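Alpha-galactosidase (Umbelopsis vinacea, PDB 3A5V) hydrolyses terminal alpha-linked galactose residues from galactosides, as a tetrameric fungal enzyme of glycoside hydrolase family 27. Local coordinates at residues D310-S315 with I326-G331. Sequence-based numbering, arbitrary orientation. Where two conformers were deposited one is given.
Sequences DQQLFS and ILLNAG
The Phe314 ring lies beside Leu328, both side chains leaving the sheet in the same direction. Its CE1 meets Leu328 CD1 at 4.1 Å in an oblique approach, while Ile326 O sits at the ring edge, near its plane. Farther back, Phe314 CB touches both CB and CD1 of Ile326. The Phe314 side chain also touches Val225 of helix 217-227 and Ile260 of helix 251-263.

Gln312 shares this face. Its CG, turned beside the backbone N (chi1 -50°), comes 4.2 Å from Leu328 CD2, and the extended chain lies alongside that leucine; Gln312 is buried, and its OE1 accepts a hydrogen bond from Arg304 NH1. On the reverse face Leu313 and Leu327 run side by side, with Leu313 CD1 3.9 Å from Leu327 CD2. Leu313 CD1 also comes 3.6 Å from Ile326 O.

Beneath the side chains, Gln312 with Leu328 and Phe314 with Ile326 form antiparallel hydrogen-bonded pairs, each with two N-H...O bonds. Phe314 N to Ile326 O (2.9 Å) is nearly straight, at 170°. Ile326 O and Leu328 O each take, besides the amide hydrogen, a CA-H...O contact, from Leu313 CA and Gln311 CA respectively. At the far end Ala330 N donates to Asp310 O over 2.8 Å, more bent at 146°. There Asn329 OD1 accepts from Gly331 N (3.0 Å), with the donor above the carbonyl plane, making an Asx turn as the strand ends; Asn329 ND2 bonds to Ser333 O and Val380 O.

These are neighbouring strands of a beta hairpin in the C-terminal beta-sandwich domain: Gln311, Leu313 and Asn329 meet strand 335-340 on one face, whereas Phe314, Ile326 and Leu328 join the sandwich to helices of the (beta/alpha)8 barrel, the two-domain build of family 27 alpha-galactosidases.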
ATOM      1  N   ASP A 310      17.145 -22.941   2.224  1.00 17.85           N
ATOM      2  CA  ASP A 310      18.033 -21.958   2.848  1.00 17.85           C
ATOM      3  C   ASP A 310      19.282 -21.633   2.006  1.00 17.32           C
ATOM      4  O   ASP A 310      20.175 -20.900   2.454  1.00 17.59           O
ATOM      5  CB  ASP A 310      18.532 -22.526   4.183  0.50 18.05           C
ATOM      6  CG  ASP A 310      17.502 -22.435   5.286  0.50 18.51           C
ATOM      7  OD1 ASP A 310      16.696 -21.479   5.279  0.50 18.10           O
ATOM      8  OD2 ASP A 310      17.516 -23.322   6.170  0.50 20.08           O
ATOM      9  N   GLN A 311      19.355 -22.189   0.804  1.00 15.58           N
ATOM     10  CA  GLN A 311      20.501 -21.939  -0.083  1.00 14.88           C
ATOM     11  C   GLN A 311      20.189 -20.887  -1.137  1.00 14.12           C
ATOM     12  O   GLN A 311      19.044 -20.805  -1.627  1.00 12.85           O
ATOM     13  CB  GLN A 311      20.922 -23.237  -0.756  1.00 14.22           C
ATOM     14  CG  GLN A 311      21.415 -24.279   0.249  1.00 15.13           C
ATOM     15  CD  GLN A 311      21.919 -25.532  -0.426  1.00 16.15           C
ATOM     16  OE1 GLN A 311      22.098 -25.562  -1.647  1.00 18.02           O
ATOM     17  NE2 GLN A 311      22.146 -26.580   0.361  1.00 18.24           N
ATOM     18  N   GLN A 312      21.198 -20.072  -1.471  1.00 13.72           N
ATOM     19  CA  GLN A 312      21.064 -19.022  -2.495  1.00 14.09           C
ATOM     20  C   GLN A 312      22.286 -19.023  -3.413  1.00 13.65           C
ATOM     21  O   GLN A 312      23.401 -19.309  -2.962  1.00 13.52           O
ATOM     22  CB  GLN A 312      20.888 -17.639  -1.850  1.00 14.38           C
ATOM     23  CG  GLN A 312      19.788 -17.630  -0.762  1.00 14.65           C
ATOM     24  CD  GLN A 312      19.483 -16.248  -0.214  1.00 15.75           C
ATOM     25  OE1 GLN A 312      19.909 -15.222  -0.761  1.00 17.13           O
ATOM     26  NE2 GLN A 312      18.717 -16.217   0.870  1.00 15.57           N
ATOM     27  N   LEU A 313      22.056 -18.730  -4.692  1.00 12.72           N
ATOM     28  CA  LEU A 313      23.136 -18.587  -5.681  1.00 12.68           C
ATOM     29  C   LEU A 313      23.136 -17.150  -6.216  1.00 12.23           C
ATOM     30  O   LEU A 313      22.080 -16.640  -6.611  1.00 11.90           O
ATOM     31  CB  LEU A 313      22.925 -19.552  -6.866  1.00 12.68           C
ATOM     32  CG  LEU A 313      23.886 -19.400  -8.064  1.00 13.46           C
ATOM     33  CD1 LEU A 313      25.312 -19.739  -7.639  1.00  9.55           C
ATOM     34  CD2 LEU A 313      23.456 -20.250  -9.271  1.00 12.85           C
ATOM     35  N   PHE A 314      24.311 -16.519  -6.233  1.00 11.29           N
ATOM     36  CA  PHE A 314      24.488 -15.210  -6.864  1.00 11.05           C
ATOM     37  C   PHE A 314      25.490 -15.324  -8.013  1.00 11.14           C
ATOM     38  O   PHE A 314      26.454 -16.111  -7.944  1.00 10.74           O
ATOM     39  CB  PHE A 314      25.012 -14.167  -5.864  1.00 11.14           C
ATOM     40  CG  PHE A 314      24.038 -13.824  -4.754  1.00 12.51           C
ATOM     41  CD1 PHE A 314      23.848 -14.691  -3.670  1.00 13.61           C
ATOM     42  CD2 PHE A 314      23.341 -12.614  -4.781  1.00 13.88           C
ATOM     43  CE1 PHE A 314      22.950 -14.360  -2.632  1.00 12.83           C
ATOM     44  CE2 PHE A 314      22.452 -12.272  -3.759  1.00 14.39           C
ATOM     45  CZ  PHE A 314      22.257 -13.152  -2.679  1.00 12.74           C
ATOM     46  N   SER A 315      25.267 -14.522  -9.046  1.00 10.94           N
ATOM     47  CA  SER A 315      26.134 -14.515 -10.223  1.00 11.43           C
ATOM     48  C   SER A 315      26.136 -13.125 -10.838  1.00 11.59           C
ATOM     49  O   SER A 315      25.066 -12.532 -11.036  1.00 11.30           O
ATOM     50  CB  SER A 315      25.615 -15.533 -11.250  1.00 11.29           C
ATOM     51  OG  SER A 315      26.369 -15.476 -12.440  1.00 12.03           O
ATOM     52  N   ILE A 326      28.673 -16.644  -6.199  1.00 11.93           N
ATOM     53  CA  ILE A 326      28.607 -16.864  -4.749  1.00 11.92           C
ATOM     54  C   ILE A 326      27.597 -17.943  -4.385  1.00 11.99           C
ATOM     55  O   ILE A 326      26.406 -17.842  -4.731  1.00 11.62           O
ATOM     56  CB  ILE A 326      28.231 -15.566  -3.975  1.00 12.11           C
ATOM     57  CG1 ILE A 326      29.180 -14.422  -4.356  1.00 13.52           C
ATOM     58  CG2 ILE A 326      28.248 -15.816  -2.459  1.00 11.76           C
ATOM     59  CD1 ILE A 326      28.558 -13.069  -4.298  1.00 17.64           C
ATOM     60  N   LEU A 327      28.071 -18.958  -3.661  1.00 12.04           N
ATOM     61  CA  LEU A 327      27.189 -19.953  -3.046  1.00 12.41           C
ATOM     62  C   LEU A 327      26.952 -19.520  -1.613  1.00 11.94           C
ATOM     63  O   LEU A 327      27.901 -19.347  -0.851  1.00 12.28           O
ATOM     64  CB  LEU A 327      27.842 -21.349  -3.062  1.00 12.86           C
ATOM     65  CG  LEU A 327      28.306 -21.836  -4.439  1.00 15.32           C
ATOM     66  CD1 LEU A 327      29.268 -23.016  -4.260  1.00 15.50           C
ATOM     67  CD2 LEU A 327      27.104 -22.206  -5.288  1.00 17.84           C
ATOM     68  N   LEU A 328      25.694 -19.334  -1.247  1.00 11.77           N
ATOM     69  CA  LEU A 328      25.384 -18.865   0.106  1.00 11.78           C
ATOM     70  C   LEU A 328      24.486 -19.882   0.793  1.00 12.26           C
ATOM     71  O   LEU A 328      23.414 -20.247   0.281  1.00 12.17           O
ATOM     72  CB  LEU A 328      24.723 -17.477   0.074  1.00 11.41           C
ATOM     73  CG  LEU A 328      24.344 -16.781   1.391  1.00 12.14           C
ATOM     74  CD1 LEU A 328      24.278 -15.276   1.134  1.00 14.47           C
ATOM     75  CD2 LEU A 328      22.995 -17.269   1.903  1.00 13.56           C
ATOM     76  N   ASN A 329      24.929 -20.295   1.970  1.00 12.91           N
ATOM     77  CA  ASN A 329      24.255 -21.296   2.772  1.00 13.45           C
ATOM     78  C   ASN A 329      23.715 -20.638   4.046  1.00 14.14           C
ATOM     79  O   ASN A 329      24.444 -20.474   5.021  1.00 13.69           O
ATOM     80  CB  ASN A 329      25.221 -22.435   3.122  1.00 13.01           C
ATOM     81  CG  ASN A 329      24.580 -23.489   4.047  1.00 14.33           C
ATOM     82  OD1 ASN A 329      23.360 -23.532   4.200  1.00 12.98           O
ATOM     83  ND2 ASN A 329      25.409 -24.306   4.681  1.00 13.74           N
ATOM     84  N   ALA A 330      22.441 -20.262   4.024  1.00 14.55           N
ATOM     85  CA  ALA A 330      21.812 -19.643   5.193  1.00 15.65           C
ATOM     86  C   ALA A 330      21.329 -20.651   6.239  1.00 16.49           C
ATOM     87  O   ALA A 330      20.746 -20.246   7.261  1.00 16.45           O
ATOM     88  CB  ALA A 330      20.653 -18.722   4.765  1.00 15.55           C
ATOM     89  N   GLY A 331      21.557 -21.944   5.977  1.00 16.58           N
ATOM     90  CA  GLY A 331      21.190 -23.017   6.902  1.00 18.07           C
ATOM     91  C   GLY A 331      22.138 -23.128   8.082  1.00 18.51           C
ATOM     92  O   GLY A 331      23.257 -22.609   8.034  1.00 17.79           O
TER